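Side-chain contacts in alpha-glucosidase (Bacteroides thetaiotaomicron, PDB 5XFM), which hydrolyses glycosidic bonds as a family 97 glycoside hydrolase, a bifunctional beta-L-arabinopyranosidase and alpha-galactosidase: residues Asp267-Ile272 with Thr557-Gly562; Ile371-Val376 with Val402-Gly407; Thr552-Thr557 with Thr577-Ala582. The protein carries 1 engineered substitution. All coordinates share one frame; numbering follows the deposited sequence.

Contact 1 of 3, residues Asp267-Ile272 with Thr557-Gly562; sequences DHLKPI and TRFVDG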
loop_
_atom_site.group_PDB
_atom_site.type_symbol
_atom_site.label_atom_id
_atom_site.label_comp_id
_atom_site.label_asym_id
_atom_site.label_seq_id
_atom_site.Cartn_x
_atom_site.Cartn_y
_atom_site.Cartn_z
ATOM N N ASP A 267 9.681 -17.705 8.473
ATOM C CA ASP A 267 10.903 -17.689 9.259
ATOM C C ASP A 267 11.890 -16.698 8.656
ATOM O O ASP A 267 12.944 -16.438 9.228
ATOM C CB ASP A 267 11.534 -19.085 9.327
ATOM C CG ASP A 267 11.750 -19.696 7.952
ATOM O OD1 ASP A 267 11.260 -19.119 6.951
ATOM O OD2 ASP A 267 12.444 -20.733 7.868
ATOM N N HIS A 268 11.530 -16.149 7.500
ATOM C CA HIS A 268 12.346 -15.154 6.808
ATOM C C HIS A 268 11.513 -13.987 6.280
ATOM O O HIS A 268 10.284 -14.021 6.304
ATOM C CB HIS A 268 13.120 -15.800 5.653
ATOM C CG HIS A 268 14.094 -16.851 6.089
ATOM N ND1 HIS A 268 14.027 -18.157 5.653
ATOM C CD2 HIS A 268 15.167 -16.783 6.913
ATOM C CE1 HIS A 268 15.010 -18.851 6.198
ATOM N NE2 HIS A 268 15.715 -18.042 6.968
ATOM N N LEU A 269 12.195 -12.952 5.806
ATOM C CA LEU A 269 11.533 -11.760 5.301
ATOM C C LEU A 269 10.929 -11.972 3.913
ATOM O O LEU A 269 10.077 -11.194 3.482
ATOM C CB LEU A 269 12.516 -10.584 5.287
ATOM C CG LEU A 269 12.690 -9.882 6.640
ATOM C CD1 LEU A 269 13.903 -8.972 6.642
ATOM C CD2 LEU A 269 11.434 -9.091 6.988
ATOM N N LYS A 270 11.375 -13.019 3.220
ATOM C CA LYS A 270 10.953 -13.293 1.840
ATOM C C LYS A 270 9.428 -13.403 1.621
ATOM O O LYS A 270 8.893 -12.793 0.690
ATOM C CB LYS A 270 11.633 -14.569 1.330
ATOM C CG LYS A 270 11.241 -14.953 -0.085
ATOM C CD LYS A 270 11.803 -16.310 -0.462
ATOM C CE LYS A 270 11.648 -16.563 -1.952
ATOM N NZ LYS A 270 10.540 -17.511 -2.252
ATOM N N PRO A 271 8.724 -14.196 2.451
ATOM C CA PRO A 271 7.268 -14.249 2.249
ATOM C C PRO A 271 6.564 -12.925 2.567
ATOM O O PRO A 271 5.512 -12.637 1.999
ATOM C CB PRO A 271 6.825 -15.346 3.217
ATOM C CG PRO A 271 7.882 -15.346 4.287
ATOM C CD PRO A 271 9.153 -15.090 3.544
ATOM N N ILE A 272 7.140 -12.143 3.472
ATOM C CA ILE A 272 6.637 -10.806 3.785
ATOM C C ILE A 272 6.662 -9.904 2.558
ATOM O O ILE A 272 5.669 -9.257 2.217
ATOM C CB ILE A 272 7.467 -10.150 4.896
ATOM C CG1 ILE A 272 7.477 -11.039 6.142
ATOM C CG2 ILE A 272 6.919 -8.780 5.231
ATOM C CD1 ILE A 272 6.144 -11.101 6.845
ATOM N N THR A 557 8.540 -10.332 -8.752
ATOM C CA THR A 557 9.361 -9.658 -7.756
ATOM C C THR A 557 10.022 -10.693 -6.857
ATOM O O THR A 557 9.354 -11.571 -6.314
ATOM C CB THR A 557 8.529 -8.683 -6.896
ATOM O OG1 THR A 557 8.044 -7.614 -7.719
ATOM C CG2 THR A 557 9.373 -8.103 -5.763
ATOM N N ARG A 558 11.333 -10.587 -6.690
ATOM C CA ARG A 558 12.045 -11.526 -5.839
ATOM C C ARG A 558 12.846 -10.780 -4.774
ATOM O O ARG A 558 13.629 -9.870 -5.080
ATOM C CB ARG A 558 12.943 -12.438 -6.682
ATOM C CG ARG A 558 12.148 -13.305 -7.664
ATOM C CD ARG A 558 12.528 -14.784 -7.627
ATOM N NE ARG A 558 13.782 -15.088 -8.311
ATOM C CZ ARG A 558 13.865 -15.529 -9.564
ATOM N NH1 ARG A 558 12.768 -15.707 -10.287
ATOM N NH2 ARG A 558 15.050 -15.790 -10.100
ATOM N N PHE A 559 12.626 -11.159 -3.517
ATOM C CA PHE A 559 13.395 -10.621 -2.403
ATOM C C PHE A 559 14.763 -11.279 -2.367
ATOM O O PHE A 559 14.877 -12.504 -2.350
ATOM C CB PHE A 559 12.648 -10.827 -1.082
ATOM C CG PHE A 559 13.421 -10.389 0.134
ATOM C CD1 PHE A 559 13.668 -9.042 0.366
ATOM C CD2 PHE A 559 13.871 -11.319 1.062
ATOM C CE1 PHE A 559 14.374 -8.632 1.491
ATOM C CE2 PHE A 559 14.574 -10.919 2.193
ATOM C CZ PHE A 559 14.827 -9.572 2.407
ATOM N N VAL A 560 15.801 -10.452 -2.379
ATOM C CA VAL A 560 17.173 -10.938 -2.412
ATOM C C VAL A 560 17.810 -10.874 -1.032
ATOM O O VAL A 560 18.347 -11.865 -0.544
ATOM C CB VAL A 560 18.023 -10.120 -3.403
ATOM C CG1 VAL A 560 19.419 -10.707 -3.516
ATOM C CG2 VAL A 560 17.346 -10.073 -4.766
ATOM N N ASP A 561 17.747 -9.704 -0.402
ATOM C CA ASP A 561 18.304 -9.553 0.941
ATOM C C ASP A 561 17.775 -8.288 1.591
ATOM O O ASP A 561 17.163 -7.464 0.923
ATOM C CB ASP A 561 19.835 -9.523 0.899
ATOM C CG ASP A 561 20.460 -9.736 2.267
ATOM O OD1 ASP A 561 19.824 -10.404 3.112
ATOM O OD2 ASP A 561 21.582 -9.235 2.498
ATOM N N GLY A 562 17.996 -8.137 2.894
ATOM C CA GLY A 562 17.602 -6.917 3.569
ATOM C C GLY A 562 17.151 -7.055 5.011
ATOM O O GLY A 562 16.990 -8.155 5.543
#
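Leu-269 and Lys-270 lean on the ring of Phe-559, the hydrophobic centre of this small interface. With CG anti to the backbone N (chi1 176°), Phe-559 swings its ring off strand 556-563 toward the first turn of helix 270-274. Two neighbouring ring atoms then meet two consecutive residues: CE2 of Phe-559 lies 3.7 Å from CB of Leu-269, and CD2 of Phe-559 lies 3.6 Å from CA of Lys-270. The lysine thus packs with its backbone and CB, while its long chain runs off from the interface and bends at the last torsion to a weak, long ion pair with Glu-274. That suits a residue at the exposed margin. Leucine serves better inside: its branch passes beyond the ring, putting CD1 of Leu-269 3.4 Å from the carbonyl O of Gly-562, and it also touches Trp-206 and Phe-479.

The chain after Phe-559 curls back through a classic beta bulge, Val-560 and Asp-561 both facing Val-569, and the amide N of Asp-561 stands 3.9 Å above the centre of one face of the Phe-559 ring. Gly-562 follows with a backbone conformation that only glycine tolerates comfortably, and a side chain there would crowd Phe-559 CE1. Glu-274 also takes the backbone N-H of Phe-559. The contact is an edge-strand aromatic packed on the start of a helix, at the junction of the N-terminal and C-terminal regions.

Contact 2 of 3, residues Ile371-Val376 with Val402-Gly407; sequences IEQGPV and VDFFGG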
loop_
_atom_site.group_PDB
_atom_site.type_symbol
_atom_site.label_atom_id
_atom_site.label_comp_id
_atom_site.label_asym_id
_atom_site.label_seq_id
_atom_site.Cartn_x
_atom_site.Cartn_y
_atom_site.Cartn_z
ATOM N N ILE A 371 -10.600 22.302 3.570
ATOM C CA ILE A 371 -9.821 22.434 2.347
ATOM C C ILE A 371 -10.404 23.504 1.410
ATOM O O ILE A 371 -11.608 23.509 1.135
ATOM C CB ILE A 371 -9.737 21.078 1.615
ATOM C CG1 ILE A 371 -8.838 20.126 2.408
ATOM C CG2 ILE A 371 -9.224 21.251 0.196
ATOM C CD1 ILE A 371 -7.396 20.605 2.528
ATOM N N GLU A 372 -9.552 24.412 0.936
ATOM C CA GLU A 372 -9.956 25.420 -0.046
ATOM C C GLU A 372 -9.394 25.118 -1.417
ATOM O O GLU A 372 -9.997 25.448 -2.435
ATOM C CB GLU A 372 -9.553 26.825 0.381
ATOM C CG GLU A 372 -10.538 27.416 1.393
ATOM C CD GLU A 372 -10.164 28.801 1.889
ATOM O OE1 GLU A 372 -11.002 29.720 1.763
ATOM O OE2 GLU A 372 -9.049 28.966 2.428
ATOM N N GLN A 373 -8.211 24.519 -1.440
ATOM C CA GLN A 373 -7.587 24.139 -2.708
ATOM C C GLN A 373 -8.500 23.323 -3.675
ATOM O O GLN A 373 -9.083 22.291 -3.337
ATOM C CB GLN A 373 -6.255 23.434 -2.423
ATOM C CG GLN A 373 -5.895 23.148 -0.980
ATOM C CD GLN A 373 -4.707 22.215 -0.971
ATOM O OE1 GLN A 373 -3.737 22.358 -1.747
ATOM N NE2 GLN A 373 -4.704 21.339 0.002
ATOM N N GLY A 374 -8.618 23.826 -4.901
ATOM C CA GLY A 374 -9.645 23.341 -5.796
ATOM C C GLY A 374 -9.100 22.535 -6.948
ATOM O O GLY A 374 -7.889 22.433 -7.118
ATOM N N PRO A 375 -10.005 21.961 -7.752
ATOM C CA PRO A 375 -11.446 22.149 -7.534
ATOM C C PRO A 375 -12.014 21.325 -6.369
ATOM O O PRO A 375 -11.685 20.146 -6.226
ATOM C CB PRO A 375 -12.057 21.694 -8.862
ATOM C CG PRO A 375 -11.056 20.764 -9.448
ATOM C CD PRO A 375 -9.706 21.190 -8.968
ATOM N N VAL A 376 -12.853 21.965 -5.553
ATOM C CA VAL A 376 -13.573 21.299 -4.469
ATOM C C VAL A 376 -15.026 21.085 -4.896
ATOM O O VAL A 376 -15.507 21.762 -5.807
ATOM C CB VAL A 376 -13.544 22.110 -3.141
ATOM C CG1 VAL A 376 -12.159 22.058 -2.489
ATOM C CG2 VAL A 376 -13.996 23.553 -3.367
ATOM N N VAL A 402 -7.371 12.236 -6.628
ATOM C CA VAL A 402 -8.387 12.681 -5.669
ATOM C C VAL A 402 -7.873 12.668 -4.229
ATOM O O VAL A 402 -7.396 11.640 -3.737
ATOM C CB VAL A 402 -9.649 11.806 -5.745
ATOM C CG1 VAL A 402 -10.741 12.388 -4.875
ATOM C CG2 VAL A 402 -10.128 11.671 -7.196
ATOM N N ASP A 403 -8.008 13.805 -3.545
ATOM C CA ASP A 403 -7.287 14.040 -2.298
ATOM C C ASP A 403 -8.198 14.313 -1.096
ATOM O O ASP A 403 -9.394 14.549 -1.254
ATOM C CB ASP A 403 -6.321 15.212 -2.481
ATOM C CG ASP A 403 -5.037 15.039 -1.693
ATOM O OD1 ASP A 403 -5.081 14.394 -0.621
ATOM O OD2 ASP A 403 -3.986 15.545 -2.152
ATOM N N PHE A 404 -7.615 14.243 0.099
ATOM C CA PHE A 404 -8.235 14.713 1.352
ATOM C C PHE A 404 -9.553 14.038 1.749
ATOM O O PHE A 404 -10.547 14.715 1.993
ATOM C CB PHE A 404 -8.469 16.231 1.290
ATOM C CG PHE A 404 -7.216 17.040 1.115
ATOM C CD1 PHE A 404 -6.127 16.850 1.952
ATOM C CD2 PHE A 404 -7.131 17.996 0.118
ATOM C CE1 PHE A 404 -4.977 17.599 1.795
ATOM C CE2 PHE A 404 -5.979 18.739 -0.050
ATOM C CZ PHE A 404 -4.904 18.541 0.792
ATOM N N PHE A 405 -9.557 12.716 1.861
ATOM C CA PHE A 405 -10.772 12.006 2.269
ATOM C C PHE A 405 -11.035 12.100 3.776
ATOM O O PHE A 405 -10.179 12.541 4.545
ATOM C CB PHE A 405 -10.701 10.545 1.846
ATOM C CG PHE A 405 -10.899 10.329 0.370
ATOM C CD1 PHE A 405 -9.829 10.452 -0.512
ATOM C CD2 PHE A 405 -12.151 10.021 -0.143
ATOM C CE1 PHE A 405 -10.001 10.247 -1.880
ATOM C CE2 PHE A 405 -12.328 9.817 -1.510
ATOM C CZ PHE A 405 -11.253 9.928 -2.380
ATOM N N GLY A 406 -12.229 11.670 4.181
ATOM C CA GLY A 406 -12.732 11.860 5.536
ATOM C C GLY A 406 -12.497 10.774 6.578
ATOM O O GLY A 406 -13.085 10.806 7.659
ATOM N N GLY A 407 -11.676 9.783 6.263
ATOM C CA GLY A 407 -11.346 8.774 7.254
ATOM C C GLY A 407 -11.777 7.375 6.862
ATOM O O GLY A 407 -11.936 7.078 5.680
#
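Ile-371 sets its CD1 methyl squarely over the ring of Phe-404, a CH-pi contact in which the carbon lies 3.5 Å from the ring centroid and only 12° off the ring normal. The two side chains cross at about a right angle, the isoleucine coming down on the ring face. Phenylalanine suits the place because its flat face offers a broad apolar surface to the methyl. The isoleucine's shape completes the fit. CG2 is anti to the backbone N and CG1 sits beside that nitrogen (chi1 -71°), which aims the longer branch at the phenylalanine: CG1 of Ile-371 lies 3.6 Å from CD2 of Phe-404, and CD1 carries on over the ring centre. Only these two carbons lie over the face; CG2 of Ile-371 touches near the corner, 3.9 Å from the same CD2 of Phe-404.

The opposite face of the ring meets Asp-403, whose OD1 stands 3.7 Å above the plane of the Phe-404 ring. That oxygen also takes the backbone N-H of Phe-404, with 2.6 Å between N of Phe-404 and OD1 of Asp-403; the bond is short but bent, 131° at the hydrogen, and reaches the carboxylate on its anti side. The methyl thus lies over the centre of one face, and the carboxylate oxygen near the rim of the other. A calcium ion lies about 6 Å from the phenylalanine side chain.

Trp-361 and Ser-363 of strand 357-363 touch Phe-404 and Ile-371 respectively, and Trp-368 binds the carbonyl of Phe-404. Phe-404 follows directly on strand 399-403, and Ile-371 belongs to the loop between strand 357-363 and helix 382-395; the contact so joins the loops after two adjacent parallel strands of the (beta/alpha) barrel.

Contact 3 of 3, residues Thr552-Thr557 with Thr577-Ala582; sequences TTWDET and TWYLAA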
loop_
_atom_site.group_PDB
_atom_site.type_symbol
_atom_site.label_atom_id
_atom_site.label_comp_id
_atom_site.label_asym_id
_atom_site.label_seq_id
_atom_site.Cartn_x
_atom_site.Cartn_y
_atom_site.Cartn_z
ATOM N N THR A 552 7.241 0.853 -14.827
ATOM C CA THR A 552 6.416 1.082 -13.643
ATOM C C THR A 552 5.550 -0.148 -13.337
ATOM O O THR A 552 4.834 -0.174 -12.343
ATOM C CB THR A 552 5.504 2.330 -13.788
ATOM O OG1 THR A 552 4.466 2.081 -14.743
ATOM C CG2 THR A 552 6.311 3.548 -14.213
ATOM N N THR A 553 5.610 -1.154 -14.206
ATOM C CA THR A 553 4.817 -2.377 -14.039
ATOM C C THR A 553 5.726 -3.602 -14.061
ATOM O O THR A 553 6.798 -3.577 -14.665
ATOM C CB THR A 553 3.756 -2.522 -15.141
ATOM O OG1 THR A 553 4.401 -2.564 -16.419
ATOM C CG2 THR A 553 2.784 -1.346 -15.103
ATOM N N TRP A 554 5.295 -4.687 -13.424
ATOM C CA TRP A 554 6.189 -5.821 -13.238
ATOM C C TRP A 554 5.528 -7.172 -13.466
ATOM O O TRP A 554 4.326 -7.333 -13.275
ATOM C CB TRP A 554 6.781 -5.773 -11.830
ATOM C CG TRP A 554 7.318 -4.419 -11.472
ATOM C CD1 TRP A 554 6.723 -3.489 -10.670
ATOM C CD2 TRP A 554 8.552 -3.838 -11.911
ATOM N NE1 TRP A 554 7.510 -2.370 -10.576
ATOM C CE2 TRP A 554 8.640 -2.557 -11.326
ATOM C CE3 TRP A 554 9.592 -4.277 -12.736
ATOM C CZ2 TRP A 554 9.726 -1.709 -11.544
ATOM C CZ3 TRP A 554 10.676 -3.433 -12.947
ATOM C CH2 TRP A 554 10.732 -2.164 -12.350
ATOM N N ASP A 555 6.328 -8.140 -13.892
ATOM C CA ASP A 555 5.852 -9.503 -14.062
ATOM C C ASP A 555 6.174 -10.375 -12.851
ATOM O O ASP A 555 5.508 -11.382 -12.614
ATOM C CB ASP A 555 6.443 -10.123 -15.330
ATOM C CG ASP A 555 5.800 -9.581 -16.585
ATOM O OD1 ASP A 555 4.554 -9.636 -16.672
ATOM O OD2 ASP A 555 6.530 -9.109 -17.483
ATOM N N GLU A 556 7.180 -9.975 -12.082
ATOM C CA GLU A 556 7.673 -10.793 -10.977
ATOM C C GLU A 556 8.576 -9.988 -10.036
ATOM O O GLU A 556 9.275 -9.063 -10.463
ATOM C CB GLU A 556 8.430 -12.009 -11.517
ATOM C CG GLU A 556 8.816 -13.043 -10.467
ATOM C CD GLU A 556 9.723 -14.124 -11.025
ATOM O OE1 GLU A 556 9.865 -14.202 -12.267
ATOM O OE2 GLU A 556 10.302 -14.885 -10.218
ATOM N N THR A 557 8.540 -10.332 -8.752
ATOM C CA THR A 557 9.361 -9.658 -7.756
ATOM C C THR A 557 10.022 -10.693 -6.857
ATOM O O THR A 557 9.354 -11.571 -6.314
ATOM C CB THR A 557 8.529 -8.683 -6.896
ATOM O OG1 THR A 557 8.044 -7.614 -7.719
ATOM C CG2 THR A 557 9.373 -8.103 -5.763
ATOM N N THR A 577 13.556 -8.724 -18.907
ATOM C CA THR A 577 14.574 -7.864 -18.296
ATOM C C THR A 577 14.517 -7.845 -16.772
ATOM O O THR A 577 13.476 -7.528 -16.183
ATOM C CB THR A 577 14.450 -6.412 -18.790
ATOM O OG1 THR A 577 14.228 -6.399 -20.203
ATOM C CG2 THR A 577 15.717 -5.638 -18.467
ATOM N N TRP A 578 15.646 -8.146 -16.137
ATOM C CA TRP A 578 15.728 -8.111 -14.679
ATOM C C TRP A 578 16.407 -6.847 -14.169
ATOM O O TRP A 578 17.440 -6.409 -14.700
ATOM C CB TRP A 578 16.465 -9.342 -14.135
ATOM C CG TRP A 578 15.585 -10.549 -13.943
ATOM C CD1 TRP A 578 15.471 -11.625 -14.775
ATOM C CD2 TRP A 578 14.693 -10.798 -12.845
ATOM N NE1 TRP A 578 14.565 -12.527 -14.265
ATOM C CE2 TRP A 578 14.074 -12.041 -13.082
ATOM C CE3 TRP A 578 14.359 -10.088 -11.687
ATOM C CZ2 TRP A 578 13.143 -12.590 -12.203
ATOM C CZ3 TRP A 578 13.434 -10.632 -10.820
ATOM C CH2 TRP A 578 12.838 -11.873 -11.080
ATOM N N TYR A 579 15.787 -6.266 -13.142
ATOM C CA TYR A 579 16.284 -5.084 -12.452
ATOM C C TYR A 579 16.540 -5.394 -10.976
ATOM O O TYR A 579 15.603 -5.651 -10.225
ATOM C CB TYR A 579 15.279 -3.931 -12.552
ATOM C CG TYR A 579 14.924 -3.461 -13.952
ATOM C CD1 TYR A 579 14.088 -4.210 -14.772
ATOM C CD2 TYR A 579 15.384 -2.238 -14.429
ATOM C CE1 TYR A 579 13.749 -3.770 -16.044
ATOM C CE2 TYR A 579 15.050 -1.790 -15.696
ATOM C CZ TYR A 579 14.235 -2.559 -16.498
ATOM O OH TYR A 579 13.902 -2.114 -17.754
ATOM N N LEU A 580 17.796 -5.361 -10.548
ATOM C CA LEU A 580 18.095 -5.484 -9.127
ATOM C C LEU A 580 18.402 -4.109 -8.540
ATOM O O LEU A 580 19.177 -3.336 -9.097
ATOM C CB LEU A 580 19.261 -6.443 -8.881
ATOM C CG LEU A 580 19.541 -6.672 -7.392
ATOM C CD1 LEU A 580 19.697 -8.143 -7.096
ATOM C CD2 LEU A 580 20.776 -5.911 -6.946
ATOM N N ALA A 581 17.773 -3.804 -7.414
ATOM C CA ALA A 581 17.974 -2.524 -6.761
ATOM C C ALA A 581 18.262 -2.739 -5.287
ATOM O O ALA A 581 17.631 -3.581 -4.633
ATOM C CB ALA A 581 16.762 -1.631 -6.948
ATOM N N ALA A 582 19.238 -1.996 -4.777
ATOM C CA ALA A 582 19.577 -2.084 -3.363
ATOM C C ALA A 582 19.916 -0.720 -2.798
ATOM O O ALA A 582 20.531 0.096 -3.481
ATOM C CB ALA A 582 20.735 -3.050 -3.149
#
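Around a classic beta bulge in an antiparallel sheet, Glu-556 meets Trp-578 and Trp-554 meets Tyr-579. Trp-554, in the loop leading into strand 556-563, and Glu-556 on that strand reach past strand 567-574 to strand 577-584. At the bulge Asp-555 and Glu-556 both face Arg-573.

Trp-554 and Tyr-579 form a T-shaped pair. The edge of the indole's six-membered ring points at the face of the tyrosine, with the planes 75° apart and the ring centroids of Trp-554 and Tyr-579 5.8 Å from each other. Contact is made through CZ3 of Trp-554, 3.9 Å from CD1 of Tyr-579. Large aromatic rings suit this buried place because they can bridge the width of an intervening strand. Arg-572 from that strand adds a cation-pi interaction with the tryptophan.

The second pair is of another kind. Glu-556 has a fully extended chain (chi1 -171°), which carries its carboxylate to the benzo side of Trp-578. OE1 of Glu-556 lies 3.7 Å from CZ2 of Trp-578, and CD of Glu-556 3.8 Å from CH2 of Trp-578, the carboxylate plane standing at 72° to the indole. Its polar bonds lie elsewhere: OE2 makes a salt bridge to Arg-558 and OE1 another to Arg-573, so each oxygen has a cationic mate while the group rests beside the indole. Replacing Glu-556 by an alanine here would probably leave both arginines without their shared carboxylate and open a gap beside Trp-578.

At this edge of the antiparallel C-terminal sheet, then, side chains meet across the intervening strand 567-574, with a classic bulge where the edge strand begins.

In the fold
Contact 2 is the buried one, set among the loops that follow strands of the parallel sheet in the glycoside hydrolase 97 region; contacts 1 and 3 are only partly buried and lie on the other side of the chain's centre, their own centres 14 Å apart. Both use strand 556-563 and share Thr-557, and they touch where Arg-558 packs on Trp-578 and Val-560 on Leu-580. Contact 1 packs that strand against a helix of the N-terminal region, chiefly by apolar contact, whereas contact 3 joins aromatic packing to a carboxylate held by arginines from beside it. Contact 2, about 18 Å from contact 3 at the nearest atoms, instead relies on a methyl over one face of a ring.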